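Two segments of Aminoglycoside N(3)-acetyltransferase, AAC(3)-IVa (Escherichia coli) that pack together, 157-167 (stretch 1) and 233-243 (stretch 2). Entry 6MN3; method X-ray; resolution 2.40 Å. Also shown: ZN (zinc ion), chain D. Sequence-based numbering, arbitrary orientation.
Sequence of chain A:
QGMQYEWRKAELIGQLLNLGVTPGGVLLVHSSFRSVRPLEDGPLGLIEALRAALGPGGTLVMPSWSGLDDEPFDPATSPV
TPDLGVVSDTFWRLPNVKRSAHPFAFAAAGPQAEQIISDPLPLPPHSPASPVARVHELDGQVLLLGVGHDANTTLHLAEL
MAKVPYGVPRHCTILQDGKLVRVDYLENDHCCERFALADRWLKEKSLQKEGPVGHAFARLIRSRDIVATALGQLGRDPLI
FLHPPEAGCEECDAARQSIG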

# COMPACT_ATOMS: atom_id res chain seq x y z
N LEU A 157 -2.55 -1.26 9.20
CA LEU A 157 -2.43 -2.53 9.90
C LEU A 157 -1.87 -2.33 11.30
O LEU A 157 -2.28 -3.00 12.25
CB LEU A 157 -1.55 -3.49 9.09
CG LEU A 157 -0.93 -4.69 9.81
CD1 LEU A 157 -2.00 -5.67 10.27
CD2 LEU A 157 0.08 -5.38 8.91
N ALA A 158 -0.93 -1.38 11.45
CA ALA A 158 -0.34 -1.12 12.75
C ALA A 158 -1.37 -0.56 13.73
O ALA A 158 -1.35 -0.90 14.91
CB ALA A 158 0.84 -0.16 12.61
N GLU A 159 -2.27 0.29 13.24
CA GLU A 159 -3.34 0.80 14.09
C GLU A 159 -4.20 -0.34 14.62
O GLU A 159 -4.57 -0.36 15.80
CB GLU A 159 -4.21 1.79 13.33
CG GLU A 159 -3.50 3.05 12.88
CD GLU A 159 -4.39 3.92 12.00
OE1 GLU A 159 -4.91 3.40 10.99
OE2 GLU A 159 -4.57 5.11 12.33
N LEU A 160 -4.52 -1.31 13.75
CA LEU A 160 -5.39 -2.40 14.16
C LEU A 160 -4.68 -3.34 15.13
O LEU A 160 -5.30 -3.85 16.08
CB LEU A 160 -5.88 -3.16 12.93
CG LEU A 160 -6.96 -2.42 12.15
CD1 LEU A 160 -7.28 -3.12 10.85
CD2 LEU A 160 -8.21 -2.26 13.00
N MET A 161 -3.39 -3.58 14.92
CA MET A 161 -2.64 -4.40 15.87
C MET A 161 -2.47 -3.70 17.21
O MET A 161 -2.39 -4.36 18.25
CB MET A 161 -1.27 -4.76 15.28
CG MET A 161 -1.35 -5.79 14.17
SD MET A 161 0.22 -6.03 13.32
CE MET A 161 1.22 -6.72 14.63
N ALA A 162 -2.44 -2.36 17.21
CA ALA A 162 -2.41 -1.60 18.45
C ALA A 162 -3.78 -1.51 19.11
O ALA A 162 -3.89 -0.89 20.18
CB ALA A 162 -1.87 -0.19 18.19
N LYS A 163 -4.81 -2.11 18.51
CA LYS A 163 -6.19 -2.02 19.00
C LYS A 163 -6.58 -0.55 19.21
O LYS A 163 -6.96 -0.12 20.29
CB LYS A 163 -6.37 -2.84 20.28
CG LYS A 163 -5.90 -4.28 20.15
CD LYS A 163 -5.32 -4.79 21.46
CE LYS A 163 -3.88 -5.25 21.30
NZ LYS A 163 -3.24 -5.53 22.61
N VAL A 164 -6.46 0.20 18.12
CA VAL A 164 -6.60 1.66 18.18
C VAL A 164 -8.03 2.01 18.58
O VAL A 164 -8.98 1.28 18.21
CB VAL A 164 -6.22 2.28 16.82
CG1 VAL A 164 -7.40 2.30 15.84
CG2 VAL A 164 -5.62 3.67 17.01
N PRO A 165 -8.25 3.07 19.37
CA PRO A 165 -9.60 3.29 19.91
C PRO A 165 -10.61 3.80 18.90
O PRO A 165 -11.80 3.49 19.03
CB PRO A 165 -9.37 4.33 21.03
CG PRO A 165 -7.90 4.27 21.32
CD PRO A 165 -7.26 3.94 20.01
N TYR A 166 -10.19 4.57 17.90
CA TYR A 166 -11.15 5.18 16.99
C TYR A 166 -11.62 4.18 15.93
O TYR A 166 -10.89 3.27 15.53
CB TYR A 166 -10.56 6.42 16.31
CG TYR A 166 -9.14 6.27 15.82
CD1 TYR A 166 -8.86 5.62 14.63
CD2 TYR A 166 -8.08 6.81 16.53
CE1 TYR A 166 -7.56 5.49 14.16
CE2 TYR A 166 -6.78 6.69 16.08
CZ TYR A 166 -6.53 6.03 14.89
OH TYR A 166 -5.23 5.91 14.44
N GLY A 167 -12.86 4.37 15.48
CA GLY A 167 -13.45 3.52 14.48
C GLY A 167 -14.75 4.08 13.93
O GLY A 167 -15.78 4.06 14.61
N GLN A 233 4.97 4.00 18.80
CA GLN A 233 4.37 5.32 18.89
C GLN A 233 2.89 5.23 19.26
O GLN A 233 2.38 6.08 20.01
CB GLN A 233 4.54 6.07 17.57
CG GLN A 233 5.99 6.35 17.20
CD GLN A 233 6.59 7.49 18.00
OE1 GLN A 233 5.88 8.24 18.67
NE2 GLN A 233 7.91 7.63 17.92
N LEU A 234 2.19 4.22 18.75
CA LEU A 234 0.80 4.02 19.15
C LEU A 234 0.69 3.58 20.60
O LEU A 234 -0.29 3.91 21.27
CB LEU A 234 0.13 3.00 18.23
CG LEU A 234 -0.19 3.46 16.80
CD1 LEU A 234 -0.29 2.27 15.85
CD2 LEU A 234 -1.46 4.29 16.77
N GLY A 235 1.68 2.84 21.10
CA GLY A 235 1.67 2.44 22.50
C GLY A 235 1.83 3.62 23.44
O GLY A 235 1.36 3.56 24.58
N ARG A 236 2.49 4.68 22.99
CA ARG A 236 2.62 5.90 23.78
C ARG A 236 1.43 6.82 23.60
O ARG A 236 0.94 7.41 24.57
CB ARG A 236 3.91 6.64 23.40
CG ARG A 236 4.16 7.88 24.23
CD ARG A 236 5.41 8.62 23.76
NE ARG A 236 5.27 10.07 23.83
CZ ARG A 236 5.39 10.79 24.94
NH1 ARG A 236 5.65 10.18 26.09
NH2 ARG A 236 5.25 12.11 24.91
N ASP A 237 0.95 6.97 22.36
CA ASP A 237 -0.23 7.79 22.06
C ASP A 237 -1.10 7.01 21.08
O ASP A 237 -0.78 6.93 19.88
CB ASP A 237 0.17 9.15 21.49
CG ASP A 237 -0.97 10.15 21.52
OD1 ASP A 237 -2.14 9.75 21.34
OD2 ASP A 237 -0.69 11.35 21.72
N PRO A 238 -2.20 6.43 21.55
CA PRO A 238 -3.12 5.75 20.61
C PRO A 238 -3.71 6.68 19.57
O PRO A 238 -4.16 6.20 18.52
CB PRO A 238 -4.21 5.18 21.54
CG PRO A 238 -3.57 5.12 22.89
CD PRO A 238 -2.63 6.29 22.95
N LEU A 239 -3.73 7.99 19.82
CA LEU A 239 -4.24 8.97 18.87
C LEU A 239 -3.12 9.79 18.24
O LEU A 239 -3.30 10.98 17.95
CB LEU A 239 -5.26 9.88 19.55
CG LEU A 239 -6.26 9.19 20.47
CD1 LEU A 239 -7.19 10.20 21.12
CD2 LEU A 239 -7.06 8.14 19.71
N ILE A 240 -1.96 9.17 18.02
CA ILE A 240 -0.82 9.89 17.45
C ILE A 240 -1.09 10.28 16.01
O ILE A 240 -0.63 11.34 15.54
CB ILE A 240 0.46 9.04 17.58
CG1 ILE A 240 1.67 9.76 16.98
CG2 ILE A 240 0.28 7.67 16.92
CD1 ILE A 240 2.22 10.86 17.85
N PHE A 241 -1.85 9.46 15.28
CA PHE A 241 -2.15 9.72 13.87
C PHE A 241 -3.35 10.63 13.68
O PHE A 241 -3.72 10.90 12.53
CB PHE A 241 -2.40 8.39 13.15
CG PHE A 241 -1.17 7.53 13.01
CD1 PHE A 241 0.07 8.10 12.76
CD2 PHE A 241 -1.26 6.15 13.13
CE1 PHE A 241 1.20 7.31 12.64
CE2 PHE A 241 -0.14 5.36 13.01
CZ PHE A 241 1.09 5.94 12.76
N LEU A 242 -3.96 11.12 14.75
CA LEU A 242 -5.15 11.96 14.67
C LEU A 242 -4.76 13.42 14.74
O LEU A 242 -4.02 13.83 15.65
CB LEU A 242 -6.14 11.62 15.79
CG LEU A 242 -6.86 10.28 15.72
CD1 LEU A 242 -8.08 10.30 16.64
CD2 LEU A 242 -7.27 9.94 14.29
N HIS A 243 -5.26 14.21 13.80
CA HIS A 243 -5.08 15.65 13.87
C HIS A 243 -5.71 16.18 15.15
O HIS A 243 -6.80 15.74 15.53
CB HIS A 243 -5.71 16.34 12.66
CG HIS A 243 -4.76 16.59 11.53
ND1 HIS A 243 -4.75 15.83 10.38
CD2 HIS A 243 -3.78 17.52 11.38
CE1 HIS A 243 -3.81 16.28 9.57
NE2 HIS A 243 -3.21 17.30 10.15
ZN ZN D . -6.68 14.91 10.00
O HOH W 1 -3.28 7.16 16.34

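The direct contact between the two stretches is mainly apolar and buries 424 Å², both sides summed, with no direct hydrogen bond from one stretch to the other. At its centre lies Leu234, in the helix of stretch 2, whose CA-to-CB bond points toward the first stretch. With chi1 in m and chi2 in t, the side chain extends to the last turn of the first helix. Its CD1 lies 3.7 Å from Ala162 CB and 4.2 Å from Ala158 CB, and it also touches the backbone, at 3.5 Å from Ala158 O and 3.8 Å from Glu159 CA. Ala158 and Ala162 stand one helical turn apart, linked by the bond from Ala162 N to Ala158 O (2.9 Å), and both direct their CB toward the partner. Their small side chains let the leucine approach the helix backbone closely. The other methyl, Leu234 CD2, meets Val164 CG2 at 4.2 Å, and Val164 CG2 also lies 3.3 Å from Pro238 O.

Val164 follows the end of the helix, where Lys163, with positive phi, forms a Schellman motif: Lys163 N bonds to Leu160 O and Val164 N to Glu159 O, both at 3.0 Å. Beyond this bend the chain runs past the loop of stretch 2, and the CA atoms of Val164 and Pro238 come within 5.9 Å of each other. Here two prolines meet, Pro165 CD lying 3.6 Å from Pro238 CB. Their compact rings pack against one another while the rest of each stays open to solvent.

Tyr166 contributes the largest covered area of any residue, 75 Å², closely matched by the 74 Å² of Leu234. Its ring fits among the leucines that follow Pro238. Leu242 CD2 sits over one face, 4.0 Å from the centroid of the Tyr166 ring and 20° off the normal, a CH-pi contact, while Leu242 CD1 reaches to 3.5 Å from Tyr166 CD2. Leu239 CD2 instead approaches the ring edge, 3.6 Å from Tyr166 CD2. Both leucines start from CA-to-CB bonds that point sideways, yet their ends come nearer to stretch 1. The loop that presents them is folded by successive type I turns, Asp237 to Ile240 and Leu239 to Leu242, and Asp237 OD1 accepts a bond from Leu239 N at 2.8 Å.

At the polar edge, the tyrosine hydroxyl combines two roles. Tyr166 OH donates a very short hydrogen bond of 2.4 Å to Glu159 OE2, tying the loop of stretch 1 back to its helix and satisfying part of a buried carboxylate. Phe241 packs beside this pair: its CD2 lies 3.6 Å from Glu159 OE2, and Tyr166 OH approaches the edge of its ring. The polar link between the stretches is made by water 1, which donates to Tyr166 OH (3.0 Å) and to Pro238 O (2.5 Å) and accepts from Phe241 N (2.9 Å). The water thus joins the hydroxyl to two backbone groups of the loop, one from each of its overlapping turns.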